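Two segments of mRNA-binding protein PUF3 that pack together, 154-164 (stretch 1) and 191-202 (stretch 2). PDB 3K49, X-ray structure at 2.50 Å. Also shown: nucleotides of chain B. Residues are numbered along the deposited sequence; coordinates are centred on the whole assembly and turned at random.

Stretch 1 154-164: IQKAIETIPIE
Stretch 2 191-202: QRLLEFGSSEDQ

Two helices lie side by side and run the same way: 154-160 and 191-196, their N-to-C directions 4° apart and their axes 9.8 Å at closest approach. The register is set by Gln-155 beside Arg-192, CA to CA 6.7 Å, and, beyond the helix ends, by Ile-163 beside Gly-197, CA to CA 6.1 Å. Each helix ends at its loop's first residue: Ile-161 (phi/psi -123/136) and Gly-197 (-77/156) are the first to leave helical angles. Gly-197 has no side chain where an ideal CB would lie 2.4 Å from Leu-193 O, a clash. Pro-162 stays extended at -61/125, and Ile-163 then opens a 3-10 segment at -52/-32.

Ile-163 covers the most surface. Its chi1 is t and chi2 p, and its CB points toward stretch 2, where the chain turns between helices. Ile-163 CG2 sits 3.5 Å from Phe-196 O and 4.0 Å from Ser-198 N, while Ile-163 CD1 reaches Leu-193 CD2 at 4.0 Å. One water ties the backbones together here, accepting from Ile-163 N at 2.9 Å and donating to Phe-196 O at 2.9 Å. The carboxylate beside this side chain is held in place: Asp-201 OD2, 3.6 Å from Ile-163 CG1, accepts from Ser-198 N at 3.1 Å, and Ser-198 OG (chi1 p) caps the next helix by accepting from Asp-201 N at 3.1 Å.

Five residues earlier, within the helix, Ile-158 (chi1 m, chi2 t) fills the middle of the helix pair. Ile-158 CD1 meets Leu-193 CD2 at 3.6 Å, and Ile-158 CG2 packs 3.8 Å from Phe-196 CB and 4.0 Å from Arg-192 CB. Leu-193 (m, t) thus presents the same methyl to both isoleucines, joining the helical and loop parts into one apolar patch.

The rule is an apolar centre bordered by a salt bridge. Arg-192 (m, m, t, chi4 -102°) points its CB toward stretch 1; Arg-192 NE donates to Glu-159 OE2 at 2.6 Å and 166°, the carboxylate oxygen near the guanidinium plane, and Arg-192 NH2 adds a weak bond to Glu-159 OE2 at 3.4 Å. Glu-159 (m, t, chi3 20°) starts sideways and brings its end across. Phe-196 (chi1 m, chi2 81°) lays a ring face against the end of helix 154-160, with Glu-159 CA 4.2 Å from the ring centroid in a CH-pi contact.

Both helices also carry a glutamine that reaches RNA: Gln-155 (m, t, chi3 67°) pairs with A7, Gln-155 OE1 accepting from A7 N6 at 2.8 Å and Gln-155 NE2 donating to A7 N7 at 2.9 Å, while Gln-191 NE2 donates to A6 N1 at 3.3 Å.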

# COMPACT_ATOMS: atom_id res chain seq x y z
N ILE A 154 -4.10 9.77 -8.28
CA ILE A 154 -5.16 8.82 -8.58
C ILE A 154 -5.66 8.10 -7.33
O ILE A 154 -6.86 8.08 -7.08
CB ILE A 154 -4.71 7.75 -9.61
CG1 ILE A 154 -4.39 8.41 -10.95
CG2 ILE A 154 -5.82 6.68 -9.77
CD1 ILE A 154 -5.53 9.29 -11.48
N GLN A 155 -4.74 7.53 -6.55
CA GLN A 155 -5.08 6.83 -5.31
C GLN A 155 -5.80 7.78 -4.34
O GLN A 155 -6.83 7.45 -3.75
CB GLN A 155 -3.81 6.28 -4.64
CG GLN A 155 -3.24 5.00 -5.24
CD GLN A 155 -1.89 4.63 -4.63
OE1 GLN A 155 -1.80 4.30 -3.45
NE2 GLN A 155 -0.82 4.69 -5.44
N LYS A 156 -5.24 8.98 -4.19
CA LYS A 156 -5.83 9.99 -3.34
C LYS A 156 -7.25 10.33 -3.79
O LYS A 156 -8.18 10.43 -2.97
CB LYS A 156 -4.94 11.25 -3.35
CG LYS A 156 -5.40 12.34 -2.38
CD LYS A 156 -5.53 11.83 -0.95
CE LYS A 156 -4.17 11.57 -0.36
NZ LYS A 156 -4.20 11.45 1.12
N ALA A 157 -7.42 10.50 -5.10
CA ALA A 157 -8.75 10.74 -5.67
C ALA A 157 -9.72 9.59 -5.33
O ALA A 157 -10.88 9.83 -4.94
CB ALA A 157 -8.67 10.96 -7.16
N ILE A 158 -9.27 8.36 -5.45
CA ILE A 158 -10.14 7.23 -5.08
C ILE A 158 -10.51 7.23 -3.59
O ILE A 158 -11.62 6.85 -3.22
CB ILE A 158 -9.51 5.87 -5.46
CG1 ILE A 158 -9.36 5.76 -6.97
CG2 ILE A 158 -10.34 4.73 -4.92
CD1 ILE A 158 -8.37 4.77 -7.40
N GLU A 159 -9.59 7.67 -2.74
CA GLU A 159 -9.81 7.71 -1.30
C GLU A 159 -10.74 8.84 -0.86
O GLU A 159 -11.46 8.71 0.14
CB GLU A 159 -8.47 7.84 -0.56
CG GLU A 159 -7.63 6.58 -0.65
CD GLU A 159 -6.17 6.84 -0.37
OE1 GLU A 159 -5.87 7.88 0.25
OE2 GLU A 159 -5.33 6.00 -0.77
N THR A 160 -10.73 9.94 -1.61
CA THR A 160 -11.45 11.16 -1.20
C THR A 160 -12.77 11.39 -1.94
O THR A 160 -13.59 12.21 -1.50
CB THR A 160 -10.57 12.43 -1.36
OG1 THR A 160 -10.24 12.63 -2.74
CG2 THR A 160 -9.28 12.33 -0.53
N ILE A 161 -12.98 10.70 -3.06
CA ILE A 161 -14.18 10.92 -3.86
C ILE A 161 -14.97 9.63 -4.03
O ILE A 161 -14.37 8.58 -4.27
CB ILE A 161 -13.85 11.52 -5.25
CG1 ILE A 161 -13.02 12.79 -5.10
CG2 ILE A 161 -15.12 11.81 -6.03
CD1 ILE A 161 -12.33 13.24 -6.39
N PRO A 162 -16.31 9.70 -3.88
CA PRO A 162 -17.16 8.52 -4.04
C PRO A 162 -17.05 7.96 -5.45
O PRO A 162 -17.27 8.70 -6.42
CB PRO A 162 -18.57 9.07 -3.80
CG PRO A 162 -18.35 10.25 -2.91
CD PRO A 162 -17.08 10.87 -3.42
N ILE A 163 -16.72 6.68 -5.55
CA ILE A 163 -16.43 6.03 -6.83
C ILE A 163 -17.53 6.23 -7.88
O ILE A 163 -17.25 6.28 -9.08
CB ILE A 163 -16.16 4.52 -6.64
CG1 ILE A 163 -15.59 3.89 -7.92
CG2 ILE A 163 -17.42 3.79 -6.11
CD1 ILE A 163 -14.18 4.32 -8.21
N GLU A 164 -18.78 6.34 -7.44
CA GLU A 164 -19.89 6.70 -8.34
C GLU A 164 -19.59 7.99 -9.12
O GLU A 164 -20.06 8.16 -10.25
CB GLU A 164 -21.21 6.84 -7.57
CG GLU A 164 -21.21 7.89 -6.47
CD GLU A 164 -22.42 7.78 -5.55
OE1 GLU A 164 -22.37 8.33 -4.42
OE2 GLU A 164 -23.42 7.14 -5.95
N GLN A 191 -5.69 -2.29 -5.78
CA GLN A 191 -6.05 -2.49 -4.40
C GLN A 191 -7.04 -1.42 -3.89
O GLN A 191 -7.96 -1.73 -3.11
CB GLN A 191 -4.79 -2.59 -3.53
CG GLN A 191 -4.02 -3.89 -3.76
CD GLN A 191 -2.71 -4.00 -2.99
OE1 GLN A 191 -2.68 -3.96 -1.76
NE2 GLN A 191 -1.62 -4.16 -3.73
N ARG A 192 -6.89 -0.18 -4.34
CA ARG A 192 -7.82 0.87 -3.92
C ARG A 192 -9.17 0.71 -4.61
O ARG A 192 -10.21 0.88 -3.98
CB ARG A 192 -7.25 2.27 -4.15
CG ARG A 192 -6.17 2.65 -3.18
CD ARG A 192 -6.77 2.93 -1.83
NE ARG A 192 -5.78 3.44 -0.89
CZ ARG A 192 -5.19 2.71 0.06
NH1 ARG A 192 -5.50 1.43 0.20
NH2 ARG A 192 -4.30 3.26 0.87
N LEU A 193 -9.14 0.37 -5.90
CA LEU A 193 -10.39 0.26 -6.63
C LEU A 193 -11.25 -0.83 -5.99
O LEU A 193 -12.45 -0.65 -5.81
CB LEU A 193 -10.15 -0.00 -8.12
CG LEU A 193 -9.66 1.25 -8.87
CD1 LEU A 193 -9.34 0.95 -10.34
CD2 LEU A 193 -10.69 2.38 -8.78
N LEU A 194 -10.61 -1.93 -5.61
CA LEU A 194 -11.31 -3.01 -4.92
C LEU A 194 -11.87 -2.56 -3.57
O LEU A 194 -13.03 -2.81 -3.28
CB LEU A 194 -10.40 -4.22 -4.74
CG LEU A 194 -10.04 -4.95 -6.04
CD1 LEU A 194 -9.02 -6.03 -5.74
CD2 LEU A 194 -11.28 -5.54 -6.69
N GLU A 195 -11.05 -1.88 -2.76
CA GLU A 195 -11.46 -1.46 -1.42
C GLU A 195 -12.66 -0.49 -1.46
O GLU A 195 -13.61 -0.65 -0.70
CB GLU A 195 -10.29 -0.82 -0.66
CG GLU A 195 -10.69 -0.35 0.75
CD GLU A 195 -9.75 0.72 1.34
OE1 GLU A 195 -10.12 1.35 2.36
OE2 GLU A 195 -8.66 0.95 0.77
N PHE A 196 -12.60 0.47 -2.37
CA PHE A 196 -13.58 1.55 -2.45
C PHE A 196 -14.64 1.36 -3.52
O PHE A 196 -15.58 2.15 -3.60
CB PHE A 196 -12.86 2.89 -2.70
CG PHE A 196 -12.13 3.43 -1.49
CD1 PHE A 196 -10.87 2.95 -1.15
CD2 PHE A 196 -12.70 4.40 -0.70
CE1 PHE A 196 -10.21 3.43 -0.03
CE2 PHE A 196 -12.02 4.90 0.41
CZ PHE A 196 -10.78 4.41 0.75
N GLY A 197 -14.48 0.34 -4.36
CA GLY A 197 -15.38 0.13 -5.48
C GLY A 197 -16.72 -0.48 -5.09
O GLY A 197 -16.85 -1.14 -4.05
N SER A 198 -17.73 -0.24 -5.93
CA SER A 198 -19.02 -0.90 -5.81
C SER A 198 -18.85 -2.39 -6.08
O SER A 198 -17.86 -2.82 -6.68
CB SER A 198 -20.03 -0.31 -6.81
OG SER A 198 -19.72 -0.71 -8.15
N SER A 199 -19.84 -3.18 -5.66
CA SER A 199 -19.82 -4.62 -5.90
C SER A 199 -19.62 -4.95 -7.39
O SER A 199 -18.98 -5.93 -7.73
CB SER A 199 -21.10 -5.28 -5.40
OG SER A 199 -21.17 -6.62 -5.86
N GLU A 200 -20.16 -4.10 -8.25
CA GLU A 200 -20.05 -4.28 -9.69
C GLU A 200 -18.64 -3.98 -10.18
O GLU A 200 -18.09 -4.71 -11.01
CB GLU A 200 -21.06 -3.40 -10.42
CG GLU A 200 -22.52 -3.64 -10.00
CD GLU A 200 -22.79 -3.24 -8.55
OE1 GLU A 200 -22.82 -2.02 -8.26
OE2 GLU A 200 -22.97 -4.16 -7.71
N ASP A 201 -18.05 -2.90 -9.67
CA ASP A 201 -16.66 -2.58 -10.00
C ASP A 201 -15.76 -3.74 -9.63
O ASP A 201 -14.90 -4.13 -10.42
CB ASP A 201 -16.21 -1.33 -9.24
CG ASP A 201 -16.95 -0.08 -9.67
OD1 ASP A 201 -17.29 0.01 -10.87
OD2 ASP A 201 -17.18 0.81 -8.80
N GLN A 202 -15.95 -4.30 -8.44
CA GLN A 202 -15.15 -5.43 -7.98
C GLN A 202 -15.31 -6.63 -8.89
O GLN A 202 -14.36 -7.36 -9.14
CB GLN A 202 -15.50 -5.80 -6.54
CG GLN A 202 -15.36 -4.66 -5.55
CD GLN A 202 -15.70 -5.05 -4.14
OE1 GLN A 202 -15.57 -6.21 -3.75
NE2 GLN A 202 -16.14 -4.08 -3.35
P A B 7 9.15 0.22 -2.76
OP1 A B 7 10.44 0.77 -3.23
OP2 A B 7 8.93 -0.00 -1.31
O5' A B 7 7.99 1.16 -3.33
C5' A B 7 7.72 1.15 -4.72
C4' A B 7 7.07 2.44 -5.18
O4' A B 7 5.65 2.40 -4.89
C3' A B 7 7.57 3.79 -4.66
O3' A B 7 7.63 4.67 -5.77
C2' A B 7 6.39 4.25 -3.80
O2' A B 7 6.27 5.67 -3.66
C1' A B 7 5.25 3.73 -4.67
N9 A B 7 3.90 3.74 -4.12
C8 A B 7 2.77 4.12 -4.79
N7 A B 7 1.68 4.06 -4.07
C5 A B 7 2.12 3.60 -2.84
C6 A B 7 1.44 3.33 -1.65
N6 A B 7 0.12 3.46 -1.53
N1 A B 7 2.17 2.90 -0.60
C2 A B 7 3.50 2.74 -0.75
N3 A B 7 4.25 2.95 -1.83
C4 A B 7 3.49 3.39 -2.85
P A B 6 10.23 -4.82 -0.13
OP1 A B 6 11.51 -4.07 -0.17
OP2 A B 6 9.49 -4.94 1.16
O5' A B 6 9.24 -4.15 -1.18
C5' A B 6 9.54 -4.18 -2.57
C4' A B 6 8.40 -3.55 -3.36
O4' A B 6 7.17 -4.29 -3.16
C3' A B 6 8.00 -2.13 -2.98
O3' A B 6 8.91 -1.18 -3.51
C2' A B 6 6.62 -2.03 -3.64
O2' A B 6 6.70 -1.80 -5.03
C1' A B 6 6.07 -3.42 -3.41
N9 A B 6 5.14 -3.53 -2.30
C8 A B 6 5.43 -3.64 -0.96
N7 A B 6 4.37 -3.75 -0.19
C5 A B 6 3.31 -3.70 -1.09
C6 A B 6 1.91 -3.77 -0.91
N6 A B 6 1.33 -3.90 0.28
N1 A B 6 1.13 -3.70 -2.01
C2 A B 6 1.73 -3.56 -3.21
N3 A B 6 3.03 -3.47 -3.50
C4 A B 6 3.77 -3.55 -2.39
O HOH W 1 -16.40 4.92 -3.28